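Local coordinates for SIR4-interacting protein SIF2 (Saccharomyces cerevisiae, PDB 1R5M) that serves as a WD40-propeller subunit of the Set3C corepressor complex and antagonizes telomeric silencing in yeast, at residues F334-S339 with Y396-W402; G64-A70 with N109-L114; Y357-L362 with P379-P383. Residues are numbered along the deposited sequence.

Contact 1. Residues F334-S339 with Y396-W402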
loop_
_atom_site.group_PDB
_atom_site.type_symbol
_atom_site.label_atom_id
_atom_site.label_comp_id
_atom_site.label_asym_id
_atom_site.label_seq_id
_atom_site.Cartn_x
_atom_site.Cartn_y
_atom_site.Cartn_z
ATOM N N PHE A 334 -8.351 -9.464 -0.700
ATOM C CA PHE A 334 -7.626 -8.801 -1.780
ATOM C C PHE A 334 -6.696 -7.690 -1.317
ATOM O O PHE A 334 -5.744 -7.340 -2.017
ATOM C CB PHE A 334 -8.611 -8.229 -2.803
ATOM C CG PHE A 334 -9.238 -9.264 -3.697
ATOM C CD1 PHE A 334 -10.135 -8.881 -4.687
ATOM C CD2 PHE A 334 -8.930 -10.616 -3.559
ATOM C CE1 PHE A 334 -10.717 -9.826 -5.528
ATOM C CE2 PHE A 334 -9.508 -11.571 -4.399
ATOM C CZ PHE A 334 -10.403 -11.171 -5.384
ATOM N N ALA A 335 -6.970 -7.123 -0.148
ATOM C CA ALA A 335 -6.133 -6.048 0.371
ATOM C C ALA A 335 -6.385 -5.806 1.848
ATOM O O ALA A 335 -7.487 -6.029 2.340
ATOM C CB ALA A 335 -6.386 -4.767 -0.415
ATOM N N GLY A 336 -5.343 -5.357 2.543
ATOM C CA GLY A 336 -5.435 -5.064 3.962
ATOM C C GLY A 336 -4.663 -3.788 4.243
ATOM O O GLY A 336 -3.605 -3.562 3.646
ATOM N N ARG A 337 -5.181 -2.952 5.139
ATOM C CA ARG A 337 -4.534 -1.683 5.477
ATOM C C ARG A 337 -4.600 -1.410 6.970
ATOM O O ARG A 337 -5.657 -1.549 7.586
ATOM C CB ARG A 337 -5.229 -0.523 4.764
ATOM C CG ARG A 337 -5.362 -0.680 3.266
ATOM C CD ARG A 337 -4.092 -0.310 2.528
ATOM N NE ARG A 337 -4.279 -0.454 1.086
ATOM C CZ ARG A 337 -3.891 -1.511 0.377
ATOM N NH1 ARG A 337 -3.274 -2.526 0.971
ATOM N NH2 ARG A 337 -4.138 -1.561 -0.925
ATOM N N ILE A 338 -3.475 -1.008 7.549
ATOM C CA ILE A 338 -3.438 -0.695 8.972
ATOM C C ILE A 338 -3.731 0.793 9.148
ATOM O O ILE A 338 -3.335 1.619 8.319
ATOM C CB ILE A 338 -2.052 -1.028 9.583
ATOM C CG1 ILE A 338 -2.105 -0.937 11.109
ATOM C CG2 ILE A 338 -0.992 -0.068 9.049
ATOM C CD1 ILE A 338 -2.812 -2.089 11.766
ATOM N N SER A 339 -4.444 1.132 10.217
ATOM C CA SER A 339 -4.764 2.524 10.489
ATOM C C SER A 339 -3.513 3.262 10.952
ATOM O O SER A 339 -2.519 2.649 11.341
ATOM C CB SER A 339 -5.843 2.623 11.573
ATOM O OG SER A 339 -5.401 2.027 12.782
ATOM N N TYR A 396 -16.394 -6.450 -6.839
ATOM C CA TYR A 396 -15.162 -6.665 -6.082
ATOM C C TYR A 396 -14.619 -5.339 -5.569
ATOM O O TYR A 396 -14.868 -4.290 -6.157
ATOM C CB TYR A 396 -14.060 -7.248 -6.979
ATOM C CG TYR A 396 -14.314 -8.614 -7.559
ATOM C CD1 TYR A 396 -14.204 -8.835 -8.931
ATOM C CD2 TYR A 396 -14.621 -9.696 -6.736
ATOM C CE1 TYR A 396 -14.392 -10.108 -9.472
ATOM C CE2 TYR A 396 -14.812 -10.968 -7.264
ATOM C CZ TYR A 396 -14.694 -11.170 -8.630
ATOM O OH TYR A 396 -14.881 -12.435 -9.147
ATOM N N ILE A 397 -13.859 -5.405 -4.481
ATOM C CA ILE A 397 -13.185 -4.234 -3.926
ATOM C C ILE A 397 -11.710 -4.516 -4.208
ATOM O O ILE A 397 -11.185 -5.542 -3.779
ATOM C CB ILE A 397 -13.398 -4.105 -2.408
ATOM C CG1 ILE A 397 -14.848 -3.705 -2.127
ATOM C CG2 ILE A 397 -12.437 -3.063 -1.832
ATOM C CD1 ILE A 397 -15.216 -3.732 -0.658
ATOM N N PHE A 398 -11.058 -3.617 -4.940
ATOM C CA PHE A 398 -9.650 -3.772 -5.309
ATOM C C PHE A 398 -8.686 -3.018 -4.401
ATOM O O PHE A 398 -7.493 -3.335 -4.342
ATOM C CB PHE A 398 -9.427 -3.277 -6.743
ATOM C CG PHE A 398 -9.881 -4.236 -7.811
ATOM C CD1 PHE A 398 -9.770 -3.885 -9.152
ATOM C CD2 PHE A 398 -10.389 -5.490 -7.486
ATOM C CE1 PHE A 398 -10.154 -4.766 -10.157
ATOM C CE2 PHE A 398 -10.777 -6.383 -8.487
ATOM C CZ PHE A 398 -10.658 -6.018 -9.824
ATOM N N ASP A 399 -9.197 -2.016 -3.700
ATOM C CA ASP A 399 -8.343 -1.209 -2.846
ATOM C C ASP A 399 -9.137 -0.486 -1.771
ATOM O O ASP A 399 -10.341 -0.262 -1.911
ATOM C CB ASP A 399 -7.601 -0.182 -3.717
ATOM C CG ASP A 399 -6.722 0.756 -2.909
ATOM O OD1 ASP A 399 -7.039 1.964 -2.817
ATOM O OD2 ASP A 399 -5.707 0.281 -2.363
ATOM N N LEU A 400 -8.457 -0.145 -0.685
ATOM C CA LEU A 400 -9.075 0.610 0.389
ATOM C C LEU A 400 -7.980 1.456 1.022
ATOM O O LEU A 400 -6.796 1.120 0.932
ATOM C CB LEU A 400 -9.739 -0.317 1.418
ATOM C CG LEU A 400 -8.952 -1.273 2.308
ATOM C CD1 LEU A 400 -9.943 -2.081 3.153
ATOM C CD2 LEU A 400 -8.104 -2.209 1.463
ATOM N N SER A 401 -8.366 2.572 1.625
ATOM C CA SER A 401 -7.390 3.452 2.254
ATOM C C SER A 401 -7.991 4.196 3.434
ATOM O O SER A 401 -9.158 4.592 3.401
ATOM C CB SER A 401 -6.865 4.458 1.229
ATOM O OG SER A 401 -7.914 5.280 0.749
ATOM N N TRP A 402 -7.179 4.376 4.473
ATOM C CA TRP A 402 -7.579 5.082 5.691
ATOM C C TRP A 402 -7.183 6.551 5.653
ATOM O O TRP A 402 -6.095 6.886 5.175
ATOM C CB TRP A 402 -6.854 4.533 6.917
ATOM C CG TRP A 402 -7.207 3.177 7.403
ATOM C CD1 TRP A 402 -6.594 1.998 7.078
ATOM C CD2 TRP A 402 -8.158 2.868 8.422
ATOM N NE1 TRP A 402 -7.101 0.976 7.846
ATOM C CE2 TRP A 402 -8.063 1.484 8.679
ATOM C CE3 TRP A 402 -9.081 3.633 9.149
ATOM C CZ2 TRP A 402 -8.855 0.847 9.636
ATOM C CZ3 TRP A 402 -9.869 2.998 10.103
ATOM C CH2 TRP A 402 -9.750 1.620 10.337
#
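Three side-chain hydrogen bonds, one of them weak, link the strands. R337 NH2 donates to D399 OD2 at 2.8 Å, forming a salt bridge; R337 NE makes a weak 3.0 Å bond to L400 O, and R337 NH1 turns back to G336 O at 2.9 Å. Arginine's long arm and several donors suit it to span two backbones. W402 NE1 gives a well-aligned 2.9 Å hydrogen bond to R337 O; tryptophan suits because it offers both this indole N-H and a ring face. The strands are the innermost ones of adjacent β-propeller blades, WD 7 and WD 8: their directions differ by only 6°, yet no backbone-to-backbone hydrogen bond joins them. F398 and D399 form a classic beta bulge facing A412, and D399 OD1 continues to S51 N in the first blade. L400 CD2 meets A335 CB at 3.6 Å and covers one face of the R337 guanidinium. S339 CA makes a CH-pi contact over the W402 five-membered ring, while the F334 and Y396 rings meet obliquely.

Contact 2. Residues G64-A70 with N109-L114. With SO4 (sulfate ion), chain B.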
loop_
_atom_site.group_PDB
_atom_site.type_symbol
_atom_site.label_atom_id
_atom_site.label_comp_id
_atom_site.label_asym_id
_atom_site.label_seq_id
_atom_site.Cartn_x
_atom_site.Cartn_y
_atom_site.Cartn_z
ATOM N N GLY A 64 -7.425 7.725 -8.096
ATOM C CA GLY A 64 -7.156 7.540 -9.509
ATOM C C GLY A 64 -8.371 7.025 -10.247
ATOM O O GLY A 64 -9.159 6.254 -9.695
ATOM N N GLU A 65 -8.526 7.445 -11.497
ATOM C CA GLU A 65 -9.661 7.013 -12.299
ATOM C C GLU A 65 -9.170 6.331 -13.564
ATOM O O GLU A 65 -7.977 6.344 -13.869
ATOM C CB GLU A 65 -10.556 8.206 -12.631
ATOM C CG GLU A 65 -11.080 8.914 -11.386
ATOM C CD GLU A 65 -11.843 10.180 -11.706
ATOM O OE1 GLU A 65 -12.951 10.085 -12.271
ATOM O OE2 GLU A 65 -11.326 11.273 -11.394
ATOM N N LYS A 66 -10.091 5.736 -14.307
ATOM C CA LYS A 66 -9.717 5.011 -15.509
ATOM C C LYS A 66 -9.384 5.850 -16.737
ATOM O O LYS A 66 -8.605 5.410 -17.580
ATOM C CB LYS A 66 -10.815 3.995 -15.843
ATOM C CG LYS A 66 -11.011 2.962 -14.735
ATOM C CD LYS A 66 -12.110 1.953 -15.046
ATOM C CE LYS A 66 -12.234 0.933 -13.914
ATOM N NZ LYS A 66 -13.367 -0.019 -14.118
ATOM N N ASN A 67 -9.942 7.054 -16.832
ATOM C CA ASN A 67 -9.690 7.898 -17.996
ATOM C C ASN A 67 -8.428 8.760 -17.938
ATOM O O ASN A 67 -8.481 9.968 -18.168
ATOM C CB ASN A 67 -10.906 8.789 -18.276
ATOM C CG ASN A 67 -10.827 9.465 -19.634
ATOM O OD1 ASN A 67 -10.425 8.847 -20.619
ATOM N ND2 ASN A 67 -11.220 10.731 -19.693
ATOM N N SER A 68 -7.298 8.131 -17.628
ATOM C CA SER A 68 -6.010 8.828 -17.585
ATOM C C SER A 68 -6.063 10.096 -16.737
ATOM O O SER A 68 -5.500 11.133 -17.102
ATOM C CB SER A 68 -5.583 9.172 -19.019
ATOM O OG SER A 68 -4.183 9.390 -19.120
ATOM N N VAL A 69 -6.723 10.006 -15.588
ATOM C CA VAL A 69 -6.858 11.155 -14.710
ATOM C C VAL A 69 -7.068 10.736 -13.259
ATOM O O VAL A 69 -7.658 9.692 -12.978
ATOM C CB VAL A 69 -8.057 12.048 -15.153
ATOM C CG1 VAL A 69 -9.372 11.283 -14.989
ATOM C CG2 VAL A 69 -8.089 13.336 -14.347
ATOM N N ALA A 70 -6.550 11.552 -12.347
ATOM C CA ALA A 70 -6.710 11.333 -10.917
ATOM C C ALA A 70 -7.282 12.645 -10.405
ATOM O O ALA A 70 -7.225 13.660 -11.092
ATOM C CB ALA A 70 -5.361 11.044 -10.256
ATOM N N ASN A 109 -5.609 3.912 -20.472
ATOM C CA ASN A 109 -4.508 4.494 -19.710
ATOM C C ASN A 109 -5.031 4.913 -18.340
ATOM O O ASN A 109 -5.188 6.097 -18.056
ATOM C CB ASN A 109 -3.926 5.708 -20.448
ATOM C CG ASN A 109 -2.542 6.097 -19.940
ATOM O OD1 ASN A 109 -1.669 5.241 -19.767
ATOM N ND2 ASN A 109 -2.330 7.393 -19.716
ATOM N N GLN A 110 -5.305 3.927 -17.494
ATOM C CA GLN A 110 -5.818 4.197 -16.157
ATOM C C GLN A 110 -4.699 4.644 -15.226
ATOM O O GLN A 110 -3.525 4.377 -15.477
ATOM C CB GLN A 110 -6.457 2.934 -15.562
ATOM C CG GLN A 110 -7.438 2.202 -16.473
ATOM C CD GLN A 110 -8.125 1.035 -15.776
ATOM O OE1 GLN A 110 -7.654 0.541 -14.749
ATOM N NE2 GLN A 110 -9.242 0.581 -16.341
ATOM N N VAL A 111 -5.070 5.346 -14.162
ATOM C CA VAL A 111 -4.094 5.752 -13.159
ATOM C C VAL A 111 -3.932 4.473 -12.339
ATOM O O VAL A 111 -4.918 3.921 -11.840
ATOM C CB VAL A 111 -4.627 6.894 -12.280
ATOM C CG1 VAL A 111 -3.716 7.095 -11.078
ATOM C CG2 VAL A 111 -4.701 8.178 -13.096
ATOM N N THR A 112 -2.701 3.993 -12.216
ATOM C CA THR A 112 -2.431 2.742 -11.511
ATOM C C THR A 112 -1.729 2.884 -10.168
ATOM O O THR A 112 -1.579 1.900 -9.434
ATOM C CB THR A 112 -1.562 1.820 -12.372
ATOM O OG1 THR A 112 -0.311 2.469 -12.641
ATOM C CG2 THR A 112 -2.257 1.507 -13.693
ATOM N N CYS A 113 -1.297 4.094 -9.843
ATOM C CA CYS A 113 -0.575 4.297 -8.597
ATOM C C CYS A 113 -0.593 5.757 -8.169
ATOM O O CYS A 113 -0.508 6.658 -9.004
ATOM C CB CYS A 113 0.875 3.823 -8.794
ATOM S SG CYS A 113 1.940 3.796 -7.324
ATOM N N LEU A 114 -0.741 5.982 -6.865
ATOM C CA LEU A 114 -0.720 7.329 -6.299
ATOM C C LEU A 114 0.085 7.255 -5.008
ATOM O O LEU A 114 -0.065 6.306 -4.232
ATOM C CB LEU A 114 -2.128 7.843 -5.984
ATOM C CG LEU A 114 -3.101 7.948 -7.161
ATOM C CD1 LEU A 114 -3.874 6.648 -7.276
ATOM C CD2 LEU A 114 -4.057 9.110 -6.945
HETATM S S SO4 B . -13.013 13.096 -16.856
HETATM O O1 SO4 B . -11.970 12.486 -17.701
HETATM O O2 SO4 B . -14.317 13.000 -17.540
HETATM O O3 SO4 B . -13.077 12.389 -15.563
HETATM O O4 SO4 B . -12.694 14.516 -16.612
HETATM O O HOH W 1 -8.280 4.236 -19.971
#
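This is an interblade contact of the β-propeller: the tight turn between the second and third strands of the first blade, residues 64-70, packs against the start of the innermost strand of the next blade, residues 109-114. E65 N bonds to V69 O at 2.8 Å to close the turn, and N67 centres an inverse gamma turn within it. A straight backbone hydrogen bond runs from V111 N to E65 O, 3.1 Å. Nearby, K66 O accepts a CA-H...O contact from Q110 CA at 3.4 Å, and a water links K66 O to N109 N, 2.7 Å from each.

Side chains complete the fit. N109 ND2 donates to S68 OG at 2.8 Å; the serine hydroxyl also bonds to H96 O, and N109 OD1 accepts from N129 N, so both small polar groups are satisfied in a buried place. V111 CB lies 3.8 Å from G64 CA. A side chain at G64 would be unwelcome, since its CB would fall 2.7 Å from V111 CG1. A70 CB is small enough to pack against V111 CG2 and L114 CD2, each at 4.1 Å. On the outside, N67 ND2 binds O1 of a sulfate ion at 2.8 Å; R71 and R95 also hold this ion, which probably came from the crystallisation liquor.

The chemistry thus implies a joint held by a direct backbone bond, a buried amide-hydroxyl pair and a compact apolar patch, with a water linking K66 O and N109 N.

Contact 3. Residues Y357-L362 with P379-P383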
loop_
_atom_site.group_PDB
_atom_site.type_symbol
_atom_site.label_atom_id
_atom_site.label_comp_id
_atom_site.label_asym_id
_atom_site.label_seq_id
_atom_site.Cartn_x
_atom_site.Cartn_y
_atom_site.Cartn_z
ATOM N N TYR A 357 -10.793 -4.888 11.856
ATOM C CA TYR A 357 -10.414 -5.632 13.053
ATOM C C TYR A 357 -9.797 -4.709 14.093
ATOM O O TYR A 357 -9.082 -3.763 13.759
ATOM C CB TYR A 357 -9.439 -6.749 12.676
ATOM C CG TYR A 357 -10.099 -7.837 11.866
ATOM C CD1 TYR A 357 -10.859 -8.829 12.487
ATOM C CD2 TYR A 357 -10.024 -7.840 10.472
ATOM C CE1 TYR A 357 -11.534 -9.793 11.740
ATOM C CE2 TYR A 357 -10.693 -8.799 9.718
ATOM C CZ TYR A 357 -11.448 -9.771 10.357
ATOM O OH TYR A 357 -12.135 -10.704 9.616
ATOM N N ASP A 358 -10.087 -4.989 15.359
ATOM C CA ASP A 358 -9.586 -4.181 16.458
ATOM C C ASP A 358 -8.380 -4.851 17.099
ATOM O O ASP A 358 -8.459 -5.991 17.563
ATOM C CB ASP A 358 -10.702 -3.981 17.485
ATOM C CG ASP A 358 -10.290 -3.087 18.632
ATOM O OD1 ASP A 358 -9.335 -2.297 18.471
ATOM O OD2 ASP A 358 -10.939 -3.165 19.696
ATOM N N LEU A 359 -7.263 -4.133 17.114
ATOM C CA LEU A 359 -6.024 -4.649 17.678
ATOM C C LEU A 359 -5.715 -4.025 19.036
ATOM O O LEU A 359 -4.743 -4.403 19.682
ATOM C CB LEU A 359 -4.861 -4.352 16.724
ATOM C CG LEU A 359 -5.050 -4.684 15.241
ATOM C CD1 LEU A 359 -3.786 -4.296 14.470
ATOM C CD2 LEU A 359 -5.340 -6.166 15.068
ATOM N N LYS A 360 -6.547 -3.081 19.464
ATOM C CA LYS A 360 -6.339 -2.378 20.729
ATOM C C LYS A 360 -5.975 -3.246 21.929
ATOM O O LYS A 360 -4.917 -3.062 22.533
ATOM C CB LYS A 360 -7.568 -1.530 21.073
ATOM C CG LYS A 360 -7.381 -0.662 22.308
ATOM C CD LYS A 360 -8.566 0.259 22.534
ATOM C CE LYS A 360 -8.336 1.163 23.737
ATOM N NZ LYS A 360 -9.466 2.114 23.950
ATOM N N LYS A 361 -6.843 -4.185 22.287
ATOM C CA LYS A 361 -6.572 -5.044 23.435
ATOM C C LYS A 361 -5.346 -5.919 23.208
ATOM O O LYS A 361 -4.562 -6.154 24.130
ATOM C CB LYS A 361 -7.797 -5.905 23.747
ATOM C CG LYS A 361 -9.055 -5.084 23.993
ATOM C CD LYS A 361 -8.796 -3.966 24.997
ATOM C CE LYS A 361 -9.989 -3.030 25.113
ATOM N NZ LYS A 361 -9.696 -1.879 26.012
ATOM N N LEU A 362 -5.176 -6.392 21.979
ATOM C CA LEU A 362 -4.034 -7.229 21.643
ATOM C C LEU A 362 -2.732 -6.439 21.767
ATOM O O LEU A 362 -1.666 -7.019 21.980
ATOM C CB LEU A 362 -4.190 -7.784 20.224
ATOM C CG LEU A 362 -5.234 -8.897 20.077
ATOM C CD1 LEU A 362 -5.607 -9.087 18.617
ATOM C CD2 LEU A 362 -4.680 -10.188 20.671
ATOM N N PRO A 379 -3.464 -18.663 19.359
ATOM C CA PRO A 379 -4.716 -18.985 18.669
ATOM C C PRO A 379 -5.870 -18.064 19.064
ATOM O O PRO A 379 -7.038 -18.397 18.873
ATOM C CB PRO A 379 -4.960 -20.432 19.071
ATOM C CG PRO A 379 -3.568 -20.978 19.149
ATOM C CD PRO A 379 -2.840 -19.883 19.903
ATOM N N LEU A 380 -5.530 -16.903 19.615
ATOM C CA LEU A 380 -6.535 -15.930 20.022
ATOM C C LEU A 380 -7.225 -15.382 18.779
ATOM O O LEU A 380 -6.629 -15.322 17.706
ATOM C CB LEU A 380 -5.881 -14.775 20.786
ATOM C CG LEU A 380 -5.139 -15.101 22.085
ATOM C CD1 LEU A 380 -4.474 -13.847 22.622
ATOM C CD2 LEU A 380 -6.114 -15.676 23.101
ATOM N N PRO A 381 -8.500 -14.995 18.900
ATOM C CA PRO A 381 -9.179 -14.459 17.720
ATOM C C PRO A 381 -8.933 -12.955 17.633
ATOM O O PRO A 381 -8.655 -12.313 18.646
ATOM C CB PRO A 381 -10.639 -14.785 17.999
ATOM C CG PRO A 381 -10.725 -14.576 19.482
ATOM C CD PRO A 381 -9.458 -15.245 19.993
ATOM N N ILE A 382 -8.992 -12.392 16.431
ATOM C CA ILE A 382 -8.811 -10.950 16.295
ATOM C C ILE A 382 -10.229 -10.386 16.299
ATOM O O ILE A 382 -11.016 -10.668 15.400
ATOM C CB ILE A 382 -8.108 -10.564 14.976
ATOM C CG1 ILE A 382 -6.746 -11.256 14.880
ATOM C CG2 ILE A 382 -7.904 -9.052 14.931
ATOM C CD1 ILE A 382 -6.007 -10.975 13.585
ATOM N N PRO A 383 -10.573 -9.585 17.317
ATOM C CA PRO A 383 -11.911 -8.994 17.431
ATOM C C PRO A 383 -12.386 -8.257 16.184
ATOM O O PRO A 383 -11.658 -7.440 15.629
ATOM C CB PRO A 383 -11.774 -8.053 18.626
ATOM C CG PRO A 383 -10.723 -8.718 19.463
ATOM C CD PRO A 383 -9.710 -9.135 18.424
#
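I382 sits at the apolar centre. Its CG2 methyl lies 3.6 Å from Y357 CB, 3.9 Å from L359 CD2 and 4.3 Å from L362 CD1, so one branched side chain meets three residues of the strand end, the turn and the short helix. L362, whose CA-to-CB bond points toward 379-383, extends the patch: its CD1 reaches P383 CD at 4.1 Å and its CD2 reaches L380 CD1 at 4.2 Å. A324 and V312, from strands of the preceding blade, also touch I382, so the cluster merges with the packing between blades.

Further out, the edge of the Y357 ring faces the opposing backbone, with CD1 3.4 Å from I382 O; I382 O is hydrogen-bonded to S326 OG. The one direct hydrogen bond between the segments runs from D358 N to P383 O, 2.9 Å and nearly straight, and Y357 CA adds a CA-H...O contact of 3.4 Å to the same P383 O. Proline suits this position because only its carbonyl is needed for the bond, while its ring packs on L362. At the polar edge, D358 OD1 accepts from K360 N at 3.1 Å, a capping bond at the turn into the helix, and forms a salt bridge with K344.

Y357-D358 occupies the end of the third strand of the WD 7 blade, where WD repeats commonly carry their Trp-Asp pair, and it meets the start of the antiparallel fourth strand: the outer edge of a propeller blade, here with a long connection, residues 359 to 379, between those strands.

In the fold
From the N terminus, contact 2 comes first, closing the stretch that leaves the second strand of blade one, forms its outer strands and enters blade two. Much later contact 1 opens at 334-339, in the innermost strand of blade seven. The chain then builds that blade outward, and contact 3, 357-362 with 379-383, closes the long connection to its outer strand before contact 1 closes at 396-402 in blade eight. Contact 3 therefore nests within contact 1, and they touch where I338 CD1 packs 3.6 Å from L359 CD1. Contact 2 is in series with both, its centre about 17 Å from that of contact 1 and about 36 Å from that of contact 3, across the propeller.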